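Local coordinates for chromosomal replication initiator protein DnaA (Helicobacter pylori, PDB 2WP0), which probably binds the chromosomal replication origin in its ATP-bound form and starts DNA replication, its N-terminal domain I serving in oligomerization and in binding regulators, at residues N28-N36 / F47-I58; G63-S71 / A80-E88. One frame throughout, in Å; residues are numbered along the deposited sequence.

Contact 1: N28-N36 / F47-I58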
ATOM      1  N   ASN D  28     -18.164   0.083 -31.213  1.00 42.61           N
ATOM      2  CA  ASN D  28     -18.231   0.656 -29.884  1.00 38.73           C
ATOM      3  C   ASN D  28     -18.040   2.166 -29.852  1.00 39.63           C
ATOM      4  O   ASN D  28     -18.596   2.858 -29.001  1.00 37.53           O
ATOM      5  CB  ASN D  28     -17.196  -0.011 -28.978  1.00 36.09           C
ATOM      6  CG  ASN D  28     -17.497  -1.485 -28.721  1.00 34.60           C
ATOM      7  OD1 ASN D  28     -16.615  -2.239 -28.318  1.00 35.16           O
ATOM      8  ND2 ASN D  28     -18.752  -1.897 -28.945  1.00 33.42           N
ATOM      9  N   TYR D  29     -17.241   2.684 -30.773  1.00 32.52           N
ATOM     10  CA  TYR D  29     -16.889   4.099 -30.734  1.00 33.06           C
ATOM     11  C   TYR D  29     -17.459   4.839 -31.935  1.00 36.89           C
ATOM     12  O   TYR D  29     -18.447   5.571 -31.811  1.00 36.88           O
ATOM     13  CB  TYR D  29     -15.357   4.301 -30.605  1.00 32.85           C
ATOM     14  CG  TYR D  29     -14.827   3.907 -29.240  1.00 36.18           C
ATOM     15  CD1 TYR D  29     -15.071   4.709 -28.112  1.00 28.67           C
ATOM     16  CD2 TYR D  29     -14.105   2.734 -29.063  1.00 30.34           C
ATOM     17  CE1 TYR D  29     -14.598   4.354 -26.863  1.00 32.86           C
ATOM     18  CE2 TYR D  29     -13.631   2.370 -27.811  1.00 26.12           C
ATOM     19  CZ  TYR D  29     -13.879   3.184 -26.723  1.00 31.52           C
ATOM     20  OH  TYR D  29     -13.421   2.813 -25.490  1.00 29.85           O
ATOM     21  N   PHE D  30     -16.843   4.624 -33.091  1.00 41.98           N
ATOM     22  CA  PHE D  30     -17.047   5.513 -34.231  1.00 43.86           C
ATOM     23  C   PHE D  30     -18.492   5.632 -34.717  1.00 44.48           C
ATOM     24  O   PHE D  30     -18.928   6.717 -35.087  1.00 45.53           O
ATOM     25  CB  PHE D  30     -16.114   5.136 -35.374  1.00 44.30           C
ATOM     26  CG  PHE D  30     -14.678   5.413 -35.086  1.00 44.30           C
ATOM     27  CD1 PHE D  30     -14.189   6.707 -35.118  1.00 45.56           C
ATOM     28  CD2 PHE D  30     -13.808   4.385 -34.778  1.00 43.65           C
ATOM     29  CE1 PHE D  30     -12.847   6.970 -34.865  1.00 46.12           C
ATOM     30  CE2 PHE D  30     -12.456   4.639 -34.514  1.00 43.43           C
ATOM     31  CZ  PHE D  30     -11.981   5.928 -34.566  1.00 44.85           C
ATOM     32  N   SER D  31     -19.226   4.526 -34.707  1.00 37.54           N
ATOM     33  CA  SER D  31     -20.616   4.529 -35.149  1.00 38.49           C
ATOM     34  C   SER D  31     -21.495   5.562 -34.423  1.00 38.34           C
ATOM     35  O   SER D  31     -22.468   6.081 -34.990  1.00 39.92           O
ATOM     36  CB  SER D  31     -21.199   3.147 -34.930  1.00 38.55           C
ATOM     37  OG  SER D  31     -20.786   2.651 -33.671  1.00 35.96           O
ATOM     38  N   GLN D  32     -21.137   5.850 -33.167  1.00 57.15           N
ATOM     39  CA  GLN D  32     -21.885   6.755 -32.291  1.00 56.15           C
ATOM     40  C   GLN D  32     -21.597   8.232 -32.531  1.00 57.45           C
ATOM     41  O   GLN D  32     -22.215   9.110 -31.919  1.00 57.13           O
ATOM     42  CB  GLN D  32     -21.538   6.448 -30.843  1.00 53.29           C
ATOM     43  CG  GLN D  32     -21.783   5.012 -30.412  1.00 51.45           C
ATOM     44  CD  GLN D  32     -21.887   4.903 -28.905  1.00 49.94           C
ATOM     45  OE1 GLN D  32     -22.737   5.546 -28.279  1.00 49.27           O
ATOM     46  NE2 GLN D  32     -21.019   4.102 -28.311  1.00 49.73           N
ATOM     47  N   LEU D  33     -20.631   8.478 -33.409  1.00 31.30           N
ATOM     48  CA  LEU D  33     -20.165   9.806 -33.772  1.00 32.95           C
ATOM     49  C   LEU D  33     -21.131  10.420 -34.785  1.00 31.70           C
ATOM     50  O   LEU D  33     -21.681   9.713 -35.636  1.00 32.09           O
ATOM     51  CB  LEU D  33     -18.792   9.645 -34.415  1.00 31.88           C
ATOM     52  CG  LEU D  33     -17.665  10.592 -34.072  1.00 33.75           C
ATOM     53  CD1 LEU D  33     -17.967  11.193 -32.739  1.00 33.40           C
ATOM     54  CD2 LEU D  33     -16.379   9.794 -34.049  1.00 32.91           C
ATOM     55  N   LYS D  34     -21.361  11.721 -34.726  1.00 63.47           N
ATOM     56  CA  LYS D  34     -22.175  12.274 -35.787  1.00 66.72           C
ATOM     57  C   LYS D  34     -21.837  13.682 -36.190  1.00 67.84           C
ATOM     58  O   LYS D  34     -21.450  14.505 -35.364  1.00 65.49           O
ATOM     59  CB  LYS D  34     -23.655  12.109 -35.503  1.00 65.39           C
ATOM     60  CG  LYS D  34     -24.171  12.860 -34.326  1.00 64.53           C
ATOM     61  CD  LYS D  34     -25.443  12.183 -33.917  1.00 63.34           C
ATOM     62  CE  LYS D  34     -26.035  11.487 -35.131  1.00 64.99           C
ATOM     63  NZ  LYS D  34     -26.743  10.242 -34.754  1.00 64.77           N
ATOM     64  N   TYR D  35     -22.009  13.936 -37.484  1.00 57.67           N
ATOM     65  CA  TYR D  35     -21.434  15.104 -38.129  1.00 57.23           C
ATOM     66  C   TYR D  35     -22.195  16.395 -37.878  1.00 57.25           C
ATOM     67  O   TYR D  35     -23.416  16.396 -37.681  1.00 58.75           O
ATOM     68  CB  TYR D  35     -21.286  14.859 -39.631  1.00 59.78           C
ATOM     69  CG  TYR D  35     -20.417  15.883 -40.328  1.00 58.99           C
ATOM     70  CD1 TYR D  35     -19.180  16.249 -39.798  1.00 56.26           C
ATOM     71  CD2 TYR D  35     -20.827  16.476 -41.514  1.00 60.89           C
ATOM     72  CE1 TYR D  35     -18.381  17.174 -40.428  1.00 55.62           C
ATOM     73  CE2 TYR D  35     -20.036  17.400 -42.148  1.00 60.40           C
ATOM     74  CZ  TYR D  35     -18.815  17.746 -41.605  1.00 57.80           C
ATOM     75  OH  TYR D  35     -18.031  18.678 -42.247  1.00 57.95           O
ATOM     76  N   ASN D  36     -21.442  17.491 -37.922  1.00 67.81           N
ATOM     77  CA  ASN D  36     -21.908  18.808 -37.522  1.00 65.85           C
ATOM     78  C   ASN D  36     -21.598  19.852 -38.601  1.00 66.17           C
ATOM     79  O   ASN D  36     -20.613  20.577 -38.487  1.00 62.89           O
ATOM     80  CB  ASN D  36     -21.204  19.183 -36.218  1.00 62.10           C
ATOM     81  CG  ASN D  36     -21.979  20.173 -35.391  1.00 59.08           C
ATOM     82  OD1 ASN D  36     -21.729  20.312 -34.193  1.00 57.05           O
ATOM     83  ND2 ASN D  36     -22.917  20.873 -36.012  1.00 58.91           N
ATOM     84  N   PHE D  47     -17.873  16.893 -34.942  1.00 33.59           N
ATOM     85  CA  PHE D  47     -18.737  15.750 -34.703  1.00 36.56           C
ATOM     86  C   PHE D  47     -19.338  15.848 -33.314  1.00 34.82           C
ATOM     87  O   PHE D  47     -18.768  16.470 -32.409  1.00 30.70           O
ATOM     88  CB  PHE D  47     -17.971  14.430 -34.824  1.00 37.47           C
ATOM     89  CG  PHE D  47     -17.147  14.339 -36.051  1.00 34.27           C
ATOM     90  CD1 PHE D  47     -15.814  14.695 -36.028  1.00 38.97           C
ATOM     91  CD2 PHE D  47     -17.708  13.943 -37.245  1.00 35.00           C
ATOM     92  CE1 PHE D  47     -15.041  14.639 -37.178  1.00 35.92           C
ATOM     93  CE2 PHE D  47     -16.946  13.888 -38.399  1.00 36.49           C
ATOM     94  CZ  PHE D  47     -15.606  14.234 -38.363  1.00 36.77           C
ATOM     95  N   TYR D  48     -20.495  15.221 -33.160  1.00 44.78           N
ATOM     96  CA  TYR D  48     -21.111  15.064 -31.865  1.00 44.04           C
ATOM     97  C   TYR D  48     -20.917  13.634 -31.380  1.00 42.76           C
ATOM     98  O   TYR D  48     -20.952  12.689 -32.160  1.00 43.74           O
ATOM     99  CB  TYR D  48     -22.596  15.396 -31.939  1.00 45.14           C
ATOM    100  CG  TYR D  48     -22.897  16.873 -31.938  1.00 43.52           C
ATOM    101  CD1 TYR D  48     -22.423  17.701 -30.922  1.00 40.02           C
ATOM    102  CD2 TYR D  48     -23.677  17.443 -32.936  1.00 45.58           C
ATOM    103  CE1 TYR D  48     -22.711  19.064 -30.902  1.00 37.75           C
ATOM    104  CE2 TYR D  48     -23.977  18.806 -32.929  1.00 44.18           C
ATOM    105  CZ  TYR D  48     -23.490  19.611 -31.907  1.00 39.73           C
ATOM    106  OH  TYR D  48     -23.791  20.959 -31.898  1.00 39.15           O
ATOM    107  N   ALA D  49     -20.671  13.489 -30.088  1.00 36.55           N
ATOM    108  CA  ALA D  49     -20.744  12.199 -29.426  1.00 34.62           C
ATOM    109  C   ALA D  49     -21.822  12.310 -28.355  1.00 31.26           C
ATOM    110  O   ALA D  49     -22.011  13.368 -27.753  1.00 31.00           O
ATOM    111  CB  ALA D  49     -19.406  11.832 -28.819  1.00 33.77           C
ATOM    112  N   PRO D  50     -22.535  11.217 -28.112  1.00 56.14           N
ATOM    113  CA  PRO D  50     -23.711  11.224 -27.241  1.00 54.67           C
ATOM    114  C   PRO D  50     -23.365  11.751 -25.865  1.00 51.53           C
ATOM    115  O   PRO D  50     -24.142  12.498 -25.277  1.00 51.14           O
ATOM    116  CB  PRO D  50     -24.066   9.746 -27.126  1.00 52.57           C
ATOM    117  CG  PRO D  50     -23.369   9.083 -28.271  1.00 54.79           C
ATOM    118  CD  PRO D  50     -22.143   9.860 -28.518  1.00 55.47           C
ATOM    119  N   ASN D  51     -22.203  11.368 -25.355  1.00 46.48           N
ATOM    120  CA  ASN D  51     -21.827  11.772 -24.016  1.00 43.79           C
ATOM    121  C   ASN D  51     -20.353  12.160 -23.874  1.00 44.06           C
ATOM    122  O   ASN D  51     -19.563  12.075 -24.826  1.00 45.98           O
ATOM    123  CB  ASN D  51     -22.170  10.661 -23.041  1.00 40.15           C
ATOM    124  CG  ASN D  51     -21.517   9.363 -23.412  1.00 39.29           C
ATOM    125  OD1 ASN D  51     -20.293   9.245 -23.389  1.00 39.43           O
ATOM    126  ND2 ASN D  51     -22.321   8.379 -23.784  1.00 40.10           N
ATOM    127  N   GLN D  52     -19.992  12.575 -22.666  1.00 49.79           N
ATOM    128  CA  GLN D  52     -18.665  13.106 -22.384  1.00 49.01           C
ATOM    129  C   GLN D  52     -17.516  12.094 -22.459  1.00 47.39           C
ATOM    130  O   GLN D  52     -16.476  12.387 -23.059  1.00 47.83           O
ATOM    131  CB  GLN D  52     -18.654  13.785 -21.020  1.00 47.93           C
ATOM    132  CG  GLN D  52     -17.377  14.544 -20.721  1.00 45.24           C
ATOM    133  CD  GLN D  52     -17.064  15.596 -21.767  1.00 44.72           C
ATOM    134  OE1 GLN D  52     -17.859  16.501 -22.020  1.00 45.71           O
ATOM    135  NE2 GLN D  52     -15.894  15.483 -22.379  1.00 43.94           N
ATOM    136  N   VAL D  53     -17.679  10.930 -21.834  1.00 28.23           N
ATOM    137  CA  VAL D  53     -16.642   9.907 -21.891  1.00 26.84           C
ATOM    138  C   VAL D  53     -16.344   9.519 -23.337  1.00 27.67           C
ATOM    139  O   VAL D  53     -15.180   9.341 -23.707  1.00 27.57           O
ATOM    140  CB  VAL D  53     -17.025   8.644 -21.118  1.00 25.45           C
ATOM    141  CG1 VAL D  53     -16.090   7.491 -21.476  1.00 24.68           C
ATOM    142  CG2 VAL D  53     -16.989   8.908 -19.651  1.00 23.63           C
ATOM    143  N   LEU D  54     -17.386   9.391 -24.162  1.00 33.88           N
ATOM    144  CA  LEU D  54     -17.170   9.094 -25.584  1.00 37.04           C
ATOM    145  C   LEU D  54     -16.441  10.233 -26.275  1.00 39.63           C
ATOM    146  O   LEU D  54     -15.454  10.004 -26.989  1.00 40.83           O
ATOM    147  CB  LEU D  54     -18.479   8.762 -26.311  1.00 38.63           C
ATOM    148  CG  LEU D  54     -18.696   7.261 -26.139  1.00 36.26           C
ATOM    149  CD1 LEU D  54     -20.125   6.818 -25.874  1.00 35.98           C
ATOM    150  CD2 LEU D  54     -17.927   6.367 -27.102  1.00 37.42           C
ATOM    151  N   CYS D  55     -16.921  11.456 -26.050  1.00 45.28           N
ATOM    152  CA  CYS D  55     -16.264  12.618 -26.623  1.00 46.85           C
ATOM    153  C   CYS D  55     -14.784  12.641 -26.237  1.00 44.31           C
ATOM    154  O   CYS D  55     -13.923  12.992 -27.048  1.00 45.08           O
ATOM    155  CB  CYS D  55     -16.960  13.916 -26.207  1.00 46.03           C
ATOM    156  SG  CYS D  55     -16.132  15.451 -26.774  1.00 46.41           S
ATOM    157  N   THR D  56     -14.487  12.240 -25.007  1.00 34.56           N
ATOM    158  CA  THR D  56     -13.118  12.298 -24.503  1.00 32.29           C
ATOM    159  C   THR D  56     -12.257  11.126 -24.960  1.00 32.33           C
ATOM    160  O   THR D  56     -11.111  11.323 -25.373  1.00 33.02           O
ATOM    161  CB  THR D  56     -13.096  12.392 -22.967  1.00 28.90           C
ATOM    162  OG1 THR D  56     -13.600  13.668 -22.578  1.00 28.41           O
ATOM    163  CG2 THR D  56     -11.681  12.235 -22.424  1.00 26.64           C
ATOM    164  N   THR D  57     -12.800   9.911 -24.885  1.00 25.74           N
ATOM    165  CA  THR D  57     -12.028   8.714 -25.244  1.00 27.53           C
ATOM    166  C   THR D  57     -11.727   8.681 -26.725  1.00 29.46           C
ATOM    167  O   THR D  57     -10.589   8.467 -27.148  1.00 30.03           O
ATOM    168  CB  THR D  57     -12.756   7.430 -24.854  1.00 26.44           C
ATOM    169  OG1 THR D  57     -13.029   7.468 -23.444  1.00 23.81           O
ATOM    170  CG2 THR D  57     -11.895   6.203 -25.199  1.00 24.90           C
ATOM    171  N   ILE D  58     -12.769   8.906 -27.508  1.00 27.95           N
ATOM    172  CA  ILE D  58     -12.586   8.998 -28.926  1.00 32.09           C
ATOM    173  C   ILE D  58     -11.484  10.032 -29.178  1.00 32.59           C
ATOM    174  O   ILE D  58     -10.451   9.695 -29.768  1.00 34.48           O
ATOM    175  CB  ILE D  58     -13.895   9.370 -29.643  1.00 34.96           C
ATOM    176  CG1 ILE D  58     -14.902   8.238 -29.540  1.00 35.50           C
ATOM    177  CG2 ILE D  58     -13.654   9.632 -31.104  1.00 39.58           C
ATOM    178  CD1 ILE D  58     -16.122   8.510 -30.354  1.00 38.25           C
TER

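Contact 2: G63-S71 / A80-E88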
ATOM      1  N   GLY D  63      -8.418  10.824 -32.322  1.00 32.24           N
ATOM      2  CA  GLY D  63      -8.425  12.171 -32.865  1.00 31.12           C
ATOM      3  C   GLY D  63      -7.413  12.331 -33.968  1.00 32.43           C
ATOM      4  O   GLY D  63      -7.687  12.980 -34.969  1.00 35.60           O
ATOM      5  N   ALA D  64      -6.238  11.739 -33.790  1.00 30.30           N
ATOM      6  CA  ALA D  64      -5.187  11.865 -34.796  1.00 31.86           C
ATOM      7  C   ALA D  64      -5.532  11.038 -36.024  1.00 37.34           C
ATOM      8  O   ALA D  64      -5.325  11.482 -37.153  1.00 39.44           O
ATOM      9  CB  ALA D  64      -3.855  11.450 -34.241  1.00 31.25           C
ATOM     10  N   LEU D  65      -6.043   9.831 -35.795  1.00 36.21           N
ATOM     11  CA  LEU D  65      -6.572   9.010 -36.874  1.00 35.91           C
ATOM     12  C   LEU D  65      -7.592   9.762 -37.695  1.00 36.21           C
ATOM     13  O   LEU D  65      -7.599   9.644 -38.902  1.00 37.90           O
ATOM     14  CB  LEU D  65      -7.224   7.745 -36.330  1.00 34.81           C
ATOM     15  CG  LEU D  65      -6.342   6.500 -36.280  1.00 34.94           C
ATOM     16  CD1 LEU D  65      -6.824   5.468 -35.223  1.00 33.86           C
ATOM     17  CD2 LEU D  65      -6.230   5.903 -37.690  1.00 35.66           C
ATOM     18  N   LEU D  66      -8.461  10.526 -37.044  1.00 39.11           N
ATOM     19  CA  LEU D  66      -9.498  11.261 -37.765  1.00 37.29           C
ATOM     20  C   LEU D  66      -8.944  12.452 -38.515  1.00 37.85           C
ATOM     21  O   LEU D  66      -9.275  12.661 -39.683  1.00 40.30           O
ATOM     22  CB  LEU D  66     -10.578  11.752 -36.841  1.00 37.89           C
ATOM     23  CG  LEU D  66     -11.268  10.603 -36.144  1.00 36.08           C
ATOM     24  CD1 LEU D  66     -12.787  10.608 -36.226  1.00 36.76           C
ATOM     25  CD2 LEU D  66     -10.630   9.238 -36.382  1.00 35.71           C
ATOM     26  N   LYS D  67      -8.129  13.252 -37.838  1.00 56.99           N
ATOM     27  CA  LYS D  67      -7.444  14.319 -38.524  1.00 56.93           C
ATOM     28  C   LYS D  67      -6.813  13.718 -39.788  1.00 60.99           C
ATOM     29  O   LYS D  67      -7.114  14.124 -40.915  1.00 63.13           O
ATOM     30  CB  LYS D  67      -6.382  14.932 -37.618  1.00 52.08           C
ATOM     31  CG  LYS D  67      -6.852  16.136 -36.816  1.00 47.79           C
ATOM     32  CD  LYS D  67      -6.797  15.892 -35.314  1.00 43.12           C
ATOM     33  CE  LYS D  67      -6.571  17.210 -34.545  1.00 41.25           C
ATOM     34  NZ  LYS D  67      -6.333  17.053 -33.062  1.00 38.14           N
ATOM     35  N   GLU D  68      -5.958  12.725 -39.581  1.00 45.53           N
ATOM     36  CA  GLU D  68      -5.294  12.017 -40.668  1.00 48.76           C
ATOM     37  C   GLU D  68      -6.262  11.687 -41.796  1.00 51.54           C
ATOM     38  O   GLU D  68      -6.348  12.402 -42.786  1.00 53.54           O
ATOM     39  CB  GLU D  68      -4.680  10.730 -40.120  1.00 48.73           C
ATOM     40  CG  GLU D  68      -3.921   9.910 -41.130  1.00 51.83           C
ATOM     41  CD  GLU D  68      -2.822   9.097 -40.476  1.00 52.67           C
ATOM     42  OE1 GLU D  68      -3.119   8.106 -39.772  1.00 51.26           O
ATOM     43  OE2 GLU D  68      -1.643   9.464 -40.649  1.00 54.73           O
ATOM     44  N   ILE D  69      -6.983  10.587 -41.624  1.00 48.62           N
ATOM     45  CA  ILE D  69      -8.063  10.172 -42.524  1.00 49.74           C
ATOM     46  C   ILE D  69      -8.754  11.317 -43.283  1.00 51.41           C
ATOM     47  O   ILE D  69      -8.954  11.223 -44.495  1.00 53.86           O
ATOM     48  CB  ILE D  69      -9.132   9.383 -41.749  1.00 48.00           C
ATOM     49  CG1 ILE D  69      -8.545   8.071 -41.220  1.00 45.82           C
ATOM     50  CG2 ILE D  69     -10.366   9.161 -42.623  1.00 48.39           C
ATOM     51  CD1 ILE D  69      -9.550   7.201 -40.532  1.00 42.47           C
ATOM     52  N   LEU D  70      -9.119  12.381 -42.567  1.00 55.12           N
ATOM     53  CA  LEU D  70      -9.794  13.532 -43.166  1.00 56.02           C
ATOM     54  C   LEU D  70      -8.909  14.326 -44.134  1.00 57.79           C
ATOM     55  O   LEU D  70      -9.317  14.596 -45.273  1.00 60.31           O
ATOM     56  CB  LEU D  70     -10.337  14.464 -42.087  1.00 52.39           C
ATOM     57  CG  LEU D  70     -11.650  14.074 -41.419  1.00 51.29           C
ATOM     58  CD1 LEU D  70     -12.168  15.205 -40.529  1.00 50.49           C
ATOM     59  CD2 LEU D  70     -12.675  13.711 -42.478  1.00 54.24           C
ATOM     60  N   SER D  71      -7.709  14.702 -43.680  1.00 61.26           N
ATOM     61  CA  SER D  71      -6.758  15.456 -44.503  1.00 62.89           C
ATOM     62  C   SER D  71      -6.401  14.722 -45.790  1.00 67.05           C
ATOM     63  O   SER D  71      -6.190  15.341 -46.837  1.00 69.45           O
ATOM     64  CB  SER D  71      -5.471  15.726 -43.726  1.00 60.90           C
ATOM     65  OG  SER D  71      -5.726  16.430 -42.530  1.00 56.58           O
ATOM     66  N   ALA D  80      -8.171  22.807 -46.710  1.00 99.63           N
ATOM     67  CA  ALA D  80      -7.673  22.244 -45.471  1.00 98.76           C
ATOM     68  C   ALA D  80      -6.817  21.039 -45.804  1.00100.91           C
ATOM     69  O   ALA D  80      -7.253  19.893 -45.675  1.00102.22           O
ATOM     70  CB  ALA D  80      -8.816  21.848 -44.571  1.00 98.19           C
ATOM     71  N   HIS D  81      -5.615  21.309 -46.292  1.00 87.83           N
ATOM     72  CA  HIS D  81      -4.688  20.247 -46.592  1.00 89.42           C
ATOM     73  C   HIS D  81      -4.304  19.555 -45.281  1.00 87.72           C
ATOM     74  O   HIS D  81      -3.440  18.675 -45.252  1.00143.67           O
ATOM     75  CB  HIS D  81      -3.463  20.807 -47.329  1.00 90.56           C
ATOM     76  CG  HIS D  81      -3.806  21.733 -48.466  1.00 91.83           C
ATOM     77  ND1 HIS D  81      -3.271  22.998 -48.584  1.00 91.16           N
ATOM     78  CD2 HIS D  81      -4.647  21.581 -49.517  1.00 93.74           C
ATOM     79  CE1 HIS D  81      -3.753  23.579 -49.671  1.00 92.63           C
ATOM     80  NE2 HIS D  81      -4.589  22.744 -50.253  1.00 94.20           N
ATOM     81  N   SER D  82      -4.985  19.946 -44.202  1.00 91.94           N
ATOM     82  CA  SER D  82      -4.663  19.482 -42.857  1.00 87.96           C
ATOM     83  C   SER D  82      -5.835  19.539 -41.864  1.00 84.52           C
ATOM     84  O   SER D  82      -5.605  19.635 -40.649  1.00 80.17           O
ATOM     85  CB  SER D  82      -3.497  20.303 -42.297  1.00 84.50           C
ATOM     86  OG  SER D  82      -3.009  19.753 -41.084  1.00 81.04           O
ATOM     87  N   VAL D  83      -7.067  19.444 -42.370  1.00 64.37           N
ATOM     88  CA  VAL D  83      -8.292  19.586 -41.557  1.00 61.85           C
ATOM     89  C   VAL D  83      -8.232  19.070 -40.110  1.00 58.48           C
ATOM     90  O   VAL D  83      -7.812  17.942 -39.851  1.00 59.91           O
ATOM     91  CB  VAL D  83      -9.520  18.963 -42.271  1.00 65.89           C
ATOM     92  CG1 VAL D  83      -9.565  17.472 -42.051  1.00 69.40           C
ATOM     93  CG2 VAL D  83     -10.807  19.611 -41.775  1.00 63.86           C
ATOM     94  N   ASP D  84      -8.659  19.928 -39.185  1.00 68.51           N
ATOM     95  CA  ASP D  84      -8.674  19.642 -37.749  1.00 64.94           C
ATOM     96  C   ASP D  84     -10.002  18.960 -37.402  1.00 66.14           C
ATOM     97  O   ASP D  84     -11.020  19.206 -38.051  1.00 68.32           O
ATOM     98  CB  ASP D  84      -8.512  20.966 -36.971  1.00 60.19           C
ATOM     99  CG  ASP D  84      -8.319  20.776 -35.464  1.00 56.63           C
ATOM    100  OD1 ASP D  84      -7.955  19.664 -35.017  1.00 57.27           O
ATOM    101  OD2 ASP D  84      -8.523  21.768 -34.719  1.00 53.40           O
ATOM    102  N   VAL D  85     -10.000  18.089 -36.397  1.00 64.34           N
ATOM    103  CA  VAL D  85     -11.248  17.486 -35.947  1.00 65.27           C
ATOM    104  C   VAL D  85     -11.576  17.931 -34.528  1.00 61.07           C
ATOM    105  O   VAL D  85     -10.692  18.005 -33.662  1.00 58.23           O
ATOM    106  CB  VAL D  85     -11.227  15.950 -36.021  1.00 68.79           C
ATOM    107  CG1 VAL D  85     -10.999  15.486 -37.448  1.00 73.45           C
ATOM    108  CG2 VAL D  85     -10.160  15.397 -35.107  1.00 67.21           C
ATOM    109  N   ARG D  86     -12.847  18.251 -34.307  1.00 84.77           N
ATOM    110  CA  ARG D  86     -13.328  18.619 -32.991  1.00 81.43           C
ATOM    111  C   ARG D  86     -14.613  17.865 -32.740  1.00 83.63           C
ATOM    112  O   ARG D  86     -15.607  18.092 -33.415  1.00 86.03           O
ATOM    113  CB  ARG D  86     -13.593  20.119 -32.913  1.00 79.21           C
ATOM    114  CG  ARG D  86     -14.083  20.589 -31.538  1.00 75.79           C
ATOM    115  CD  ARG D  86     -12.916  21.161 -30.715  1.00 74.20           C
ATOM    116  NE  ARG D  86     -12.187  22.199 -31.432  1.00 73.75           N
ATOM    117  CZ  ARG D  86     -11.035  22.743 -31.033  1.00 72.59           C
ATOM    118  NH1 ARG D  86     -10.469  22.352 -29.895  1.00 72.03           N
ATOM    119  NH2 ARG D  86     -10.435  23.683 -31.778  1.00 71.50           N
ATOM    120  N   ILE D  87     -14.588  16.950 -31.780  1.00 45.36           N
ATOM    121  CA  ILE D  87     -15.812  16.265 -31.378  1.00 47.12           C
ATOM    122  C   ILE D  87     -16.355  16.786 -30.037  1.00 44.03           C
ATOM    123  O   ILE D  87     -15.584  17.197 -29.162  1.00 40.53           O
ATOM    124  CB  ILE D  87     -15.641  14.745 -31.365  1.00 50.13           C
ATOM    125  CG1 ILE D  87     -16.323  14.168 -30.135  1.00 49.57           C
ATOM    126  CG2 ILE D  87     -14.178  14.363 -31.401  1.00 48.78           C
ATOM    127  CD1 ILE D  87     -16.692  12.745 -30.303  1.00 52.42           C
ATOM    128  N   GLU D  88     -17.679  16.790 -29.897  1.00 54.22           N
ATOM    129  CA  GLU D  88     -18.329  17.381 -28.736  1.00 51.84           C
ATOM    130  C   GLU D  88     -19.469  16.519 -28.237  1.00 54.25           C
ATOM    131  O   GLU D  88     -19.802  15.521 -28.854  1.00 56.68           O
ATOM    132  CB  GLU D  88     -18.902  18.738 -29.107  1.00 50.79           C
ATOM    133  CG  GLU D  88     -17.894  19.855 -29.233  1.00 46.55           C
ATOM    134  CD  GLU D  88     -18.492  21.081 -29.913  1.00 46.22           C
ATOM    135  OE1 GLU D  88     -18.993  20.941 -31.050  1.00 48.81           O
ATOM    136  OE2 GLU D  88     -18.475  22.182 -29.317  1.00 43.31           O
TER

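Contact 1: N28-N36 / F47-I58
The beta hairpin of domain I, a fold resembling the KH domain, pairs K34 and Y35 with Y48 and F47, and the helix that follows it packs against the end of helix 23-30. K34 and Y48 form an antiparallel hydrogen-bonded pair: K34 N reaches Y48 O at 2.8 Å, and Y48 N donates back to K34 O. On the face carrying Y48, the amide oxygen OD1 of N36 lies over one side of the phenol ring. On the other, Y35 and F47 meet with ring planes at 46° and centroids 5.6 Å apart, covered by I11 of helix 6-16. L33 leaves the hairpin to meet I58 tip to tip, its CD2 3.9 Å from I58 CD1. The Y29 ring packs against L54 CD2, I58 CG1 and T57 CG2 of the helix, with L54 CD2 3.5 Å from Y29 CD1, while Y29 OH bonds to the backbone of a chain of another protein. Q32 crosses P50 and L54, and its CG lies beside its own backbone N (chi1 -57°), with the chain extended beyond. Its amide nitrogen NE2 also bonds to the backbone of that other chain, and reaches N28 O at 2.8 Å, standing 35° out of that carbonyl's plane.

Contact 2: G63-S71 / A80-E88
The carboxylate of D84 stands between two cationic side chains, K67 at its OD1 end and R86 at its OD2 end. K67 and D84 run side by side and point the same way, with K67 NZ 3.6 Å from D84 OD1; this salt bridge is long, and the position of OD1 is uncertain in the model. R86 NH2 is 4.0 Å from D84 OD2, which lies well out of the guanidinium plane, so charge alone links them and no N-H is aimed at the oxygen. The network is therefore probably a loose one. A second flat group, the peptide carbonyl of K67, takes two donors: the backbone N of S71 and S71 OG, the hydroxyl sitting 3.1 Å from K67 O and 53° above the carbonyl plane. S71 OG lies beside its own backbone N (chi1 -58°), which turns it back along the helix to this acceptor while its flank rests against the backbone of S82.

Beside these polar groups, V85 points toward the helix and splits its two methyls. CG1 goes to the buried side, 3.8 Å from L66 CB and also against L70 CD1; CG2 goes to the side of K67, whose CD it touches near G63 O. Bent at chi2, the aliphatic part of K67 passes V85 on its way to D84. V83 places its CG1 3.8 Å from CD1 of L70, which also touches A45 of the adjoining strand, and M77 covers V83. Helix 63-71 and strand 84-88 approach within 7.4 Å along their axes, with directions 133° apart. Such packing of a helix on the strand that follows it belongs to a beta-alpha-beta crossover, here made by strand 44-49, helix 52-71 and strand 84-89 of domain I.

From the N terminus, helices 6-16 and 23-30 lead into contact 1, which closes the loop between strand 34-35 and strand 44-49. The chain then runs through helix 52-71, and contact 2 closes the loop from its end to strand 84-89. The two closures follow in series, neither nested nor crossed, with centres about 14 Å apart on opposite sides of the chain's centre. Helix 52-71 serves both, its start in contact 1 and its end in contact 2. Strands 44-49 and 84-89 are parallel neighbours, probably joined by A49 N to E88 O and by E88 N to F47 O, while I87 packs against L33. The hairpin and the last strand thus share one sheet, and helix 52-71 packs against it.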